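Side-chain contacts in Rho guanine nucleotide exchange factor 12 (Homo sapiens, PDB 1TXD), which acts as a guanine nucleotide exchange factor for the GTPase RhoA and may act as a GTPase-activating protein for the G-protein subunits GNA12 and GNA13: residues A[75-78]-A[79-82]; A[113-116]-A[117-121]. The protein carries 1 engineered substitution. One frame throughout, in Å; residues are numbered along the deposited sequence.

Contact 1. Residues A[75-78]-A[79-82]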
# COMPACT_ATOMS: atom_id res chain seq x y z
N ILE A 75 2.72 6.41 14.46
CA ILE A 75 3.99 5.92 13.87
C ILE A 75 5.10 6.85 14.36
O ILE A 75 6.21 6.43 14.64
CB ILE A 75 4.03 5.74 12.34
CG1 ILE A 75 3.47 6.92 11.63
CG2 ILE A 75 3.25 4.42 11.86
CD1 ILE A 75 4.07 7.05 10.30
N LEU A 76 4.78 8.11 14.50
CA LEU A 76 5.69 9.02 15.16
C LEU A 76 6.13 8.58 16.55
O LEU A 76 7.34 8.51 16.78
CB LEU A 76 5.18 10.45 15.19
CG LEU A 76 6.00 11.51 15.91
CD1 LEU A 76 7.38 11.72 15.28
CD2 LEU A 76 5.24 12.83 15.92
N GLN A 77 5.19 8.39 17.49
CA GLN A 77 5.51 8.00 18.90
C GLN A 77 6.24 6.63 18.91
O GLN A 77 7.15 6.44 19.64
CB GLN A 77 4.25 7.95 19.77
CG GLN A 77 3.93 9.20 20.66
CD GLN A 77 5.06 10.27 20.71
OE1 GLN A 77 6.09 10.05 21.38
NE2 GLN A 77 4.88 11.38 20.00
N LEU A 78 5.87 5.73 18.02
CA LEU A 78 6.51 4.45 17.93
C LEU A 78 8.02 4.52 17.62
O LEU A 78 8.86 3.95 18.36
CB LEU A 78 5.79 3.60 16.89
CG LEU A 78 6.29 2.18 16.72
CD1 LEU A 78 5.25 1.32 16.14
CD2 LEU A 78 7.54 2.12 15.89
N HIS A 79 8.35 5.29 16.60
CA HIS A 79 9.73 5.49 16.14
C HIS A 79 10.54 6.38 17.09
O HIS A 79 11.74 6.09 17.31
CB HIS A 79 9.74 5.98 14.71
CG HIS A 79 9.41 4.91 13.72
ND1 HIS A 79 10.30 3.94 13.33
CD2 HIS A 79 8.28 4.68 13.01
CE1 HIS A 79 9.73 3.13 12.45
NE2 HIS A 79 8.51 3.58 12.22
N ILE A 80 9.93 7.37 17.73
CA ILE A 80 10.62 8.03 18.85
C ILE A 80 10.94 7.03 20.01
O ILE A 80 12.06 7.03 20.53
CB ILE A 80 9.80 9.19 19.39
CG1 ILE A 80 9.81 10.36 18.42
CG2 ILE A 80 10.33 9.68 20.79
CD1 ILE A 80 8.72 11.38 18.70
N GLY A 81 9.97 6.19 20.44
CA GLY A 81 10.24 5.23 21.49
C GLY A 81 11.34 4.24 21.11
O GLY A 81 12.16 3.91 21.90
N LEU A 82 11.34 3.80 19.86
CA LEU A 82 12.30 2.86 19.38
C LEU A 82 13.69 3.50 19.37
O LEU A 82 14.69 2.88 19.80
CB LEU A 82 11.91 2.41 17.96
CG LEU A 82 12.85 1.45 17.24
CD1 LEU A 82 13.38 0.28 18.19
CD2 LEU A 82 12.12 0.90 16.00
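Leu78 CD2 sits over one face of the His79 imidazole, 3.9 Å from the ring centroid and 8° off the ring normal, a CH-pi contact between sequence neighbours on one turn of helix. It is reached because CG of Leu78 lies anti to its backbone N (chi1 -177°), while CG of His79 stands beside its own backbone N (chi1 -74°), folding the ring back along the preceding turn. There Ile75 O lies at the ring edge, near its plane, 3.2 Å from His79 CD2.

The apolar side-chain pair of this turn is Leu76 and Ile80, whose CD1 methyls approach to 3.7 Å. Gln77 runs beside Ile80 in the same direction, and its OE1 comes to 4.0 Å from Ile80 CD1.

Four i to i+4 backbone hydrogen bonds give the alpha-helical evidence, from His79 N to Ile75 O at 3.1 Å through Leu82 N to Leu78 O at 2.9 Å.

Both imidazole nitrogens have partners beyond this turn: ND1 is hydrogen-bonded to Glu36 OE1 and NE2 to Gln170 NE2. A leucine in place of His79 would probably leave Glu36 OE1 and Gln170 NE2 without these bonds and Leu78 CD2 without its aromatic face.

Within the helical DH domain, helix 72-90 is packed on several sides: His79, Ile80 and Leu82 touch helix 20-57, His79 and Leu82 also meet Tyr177 of helix 169-186, and Ile75 and Leu78 touch helix 112-126.

Contact 2. Residues A[113-116]-A[117-121]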
# COMPACT_ATOMS: atom_id res chain seq x y z
N GLY A 113 6.34 -5.96 20.43
CA GLY A 113 7.04 -5.00 19.61
C GLY A 113 6.72 -5.19 18.14
O GLY A 113 6.42 -4.21 17.46
N GLU A 114 6.74 -6.44 17.67
CA GLU A 114 6.26 -6.79 16.32
C GLU A 114 4.79 -6.40 16.09
O GLU A 114 4.47 -5.76 15.09
CB GLU A 114 6.46 -8.28 16.05
CG GLU A 114 5.73 -8.74 14.81
CD GLU A 114 6.07 -10.15 14.38
OE1 GLU A 114 6.66 -10.86 15.16
OE2 GLU A 114 5.73 -10.53 13.25
N GLU A 115 3.88 -6.74 17.02
CA GLU A 115 2.45 -6.43 16.83
C GLU A 115 2.20 -4.94 16.74
O GLU A 115 1.42 -4.49 15.94
CB GLU A 115 1.59 -7.02 17.96
CG GLU A 115 1.77 -8.52 18.17
CD GLU A 115 1.01 -9.35 17.15
OE1 GLU A 115 0.14 -8.80 16.43
OE2 GLU A 115 1.26 -10.56 17.08
N LYS A 116 2.84 -4.17 17.60
CA LYS A 116 2.64 -2.76 17.59
C LYS A 116 3.16 -2.14 16.25
O LYS A 116 2.46 -1.39 15.66
CB LYS A 116 3.31 -2.13 18.80
CG LYS A 116 3.24 -0.61 18.78
CD LYS A 116 3.67 -0.01 20.14
CE LYS A 116 3.27 1.48 20.29
NZ LYS A 116 1.98 1.65 21.12
N LEU A 117 4.35 -2.52 15.78
CA LEU A 117 4.92 -1.96 14.58
C LEU A 117 4.15 -2.39 13.38
O LEU A 117 3.81 -1.54 12.60
CB LEU A 117 6.42 -2.31 14.42
CG LEU A 117 7.18 -1.92 13.17
CD1 LEU A 117 7.00 -0.46 12.93
CD2 LEU A 117 8.70 -2.28 13.26
N LYS A 118 3.85 -3.68 13.24
CA LYS A 118 3.17 -4.14 12.05
C LYS A 118 1.77 -3.53 11.95
O LYS A 118 1.42 -3.04 10.91
CB LYS A 118 3.18 -5.68 11.91
CG LYS A 118 2.00 -6.47 12.41
CD LYS A 118 2.40 -7.96 12.57
CE LYS A 118 1.24 -8.96 12.45
NZ LYS A 118 1.72 -10.38 12.50
N HIS A 119 1.00 -3.46 13.04
CA HIS A 119 -0.33 -2.81 12.94
C HIS A 119 -0.30 -1.34 12.70
O HIS A 119 -1.11 -0.81 11.97
CB HIS A 119 -1.20 -3.13 14.14
CG HIS A 119 -1.69 -4.53 14.13
ND1 HIS A 119 -2.97 -4.87 13.79
CD2 HIS A 119 -1.08 -5.69 14.46
CE1 HIS A 119 -3.13 -6.18 13.90
NE2 HIS A 119 -1.99 -6.69 14.31
N ALA A 120 0.69 -0.66 13.23
CA ALA A 120 0.70 0.79 13.07
C ALA A 120 1.17 1.11 11.66
O ALA A 120 0.55 1.91 10.95
CB ALA A 120 1.56 1.45 14.09
N ALA A 121 2.25 0.48 11.24
CA ALA A 121 2.73 0.70 9.89
C ALA A 121 1.72 0.24 8.83
O ALA A 121 1.70 0.77 7.68
CB ALA A 121 4.06 -0.01 9.65
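The His119 imidazole and the Glu115 carboxylate lie side by side and point the same way, one turn apart on helix 112-126 of the DH helical bundle, with their planes 34° apart. Glu115 O lies at the edge of the ring, near its plane, 3.1 Å from His119 CD2, and Glu115 OE1 is 3.7 Å from His119 NE2. The Phe210 ring of helix 191-230 also meets the imidazole, the two planes at about 45°. In Glu115 a bend at chi2 brings OE1 to the side of His119 NE2.

The i to i+4 hydrogen bonds attest the alpha-helix: Lys118 N reaches Glu114 O at 2.9 Å with an N-H...O angle of 170°, while His119 N binds Glu115 O at 3.1 Å.

Lys118 runs outward as an extended chain past both glutamates. Its aliphatic part crosses Glu114, with Lys118 CD 4.1 Å from Glu114 CG. The ammonium remains beyond salt-bridge range of either acid: NZ is 4.1 Å from Glu114 OE2 and 4.5 Å from Glu115 OE1. Two carboxylates this near would probably favour the charged lysine, which also makes a cation-pi contact with Phe210. Glu114 OE1 has a weak hydrogen bond to His203 ND1, and the Glu114 side chain rests on Gln206 and Ile207 of the same long helix.

Ala120 closes the turn: its N is hydrogen-bonded to Lys116 O, and its CB methyl comes within 3.4 Å of that same oxygen.

In the fold
Both contacts belong to the DH domain, the helical part of this DH/PH fragment. Contact 1 comes first along the chain, on helix 72-90, and contact 2 follows on helix 112-126; their centres are 11 Å apart. The two helices pack directly: Leu78 CD1 lies 3.6 Å from Leu117 CA and 3.8 Å from Lys116 CG, and Ile75 CG2 is 3.8 Å from Ala120 O. From this shared packing interface the turns reach different partners, contact 1 helices 20-57 and 169-186, contact 2 the long helix 191-230. The two helices are part of the bundle that, in this exchange factor family, carries the nucleotide-exchange activity.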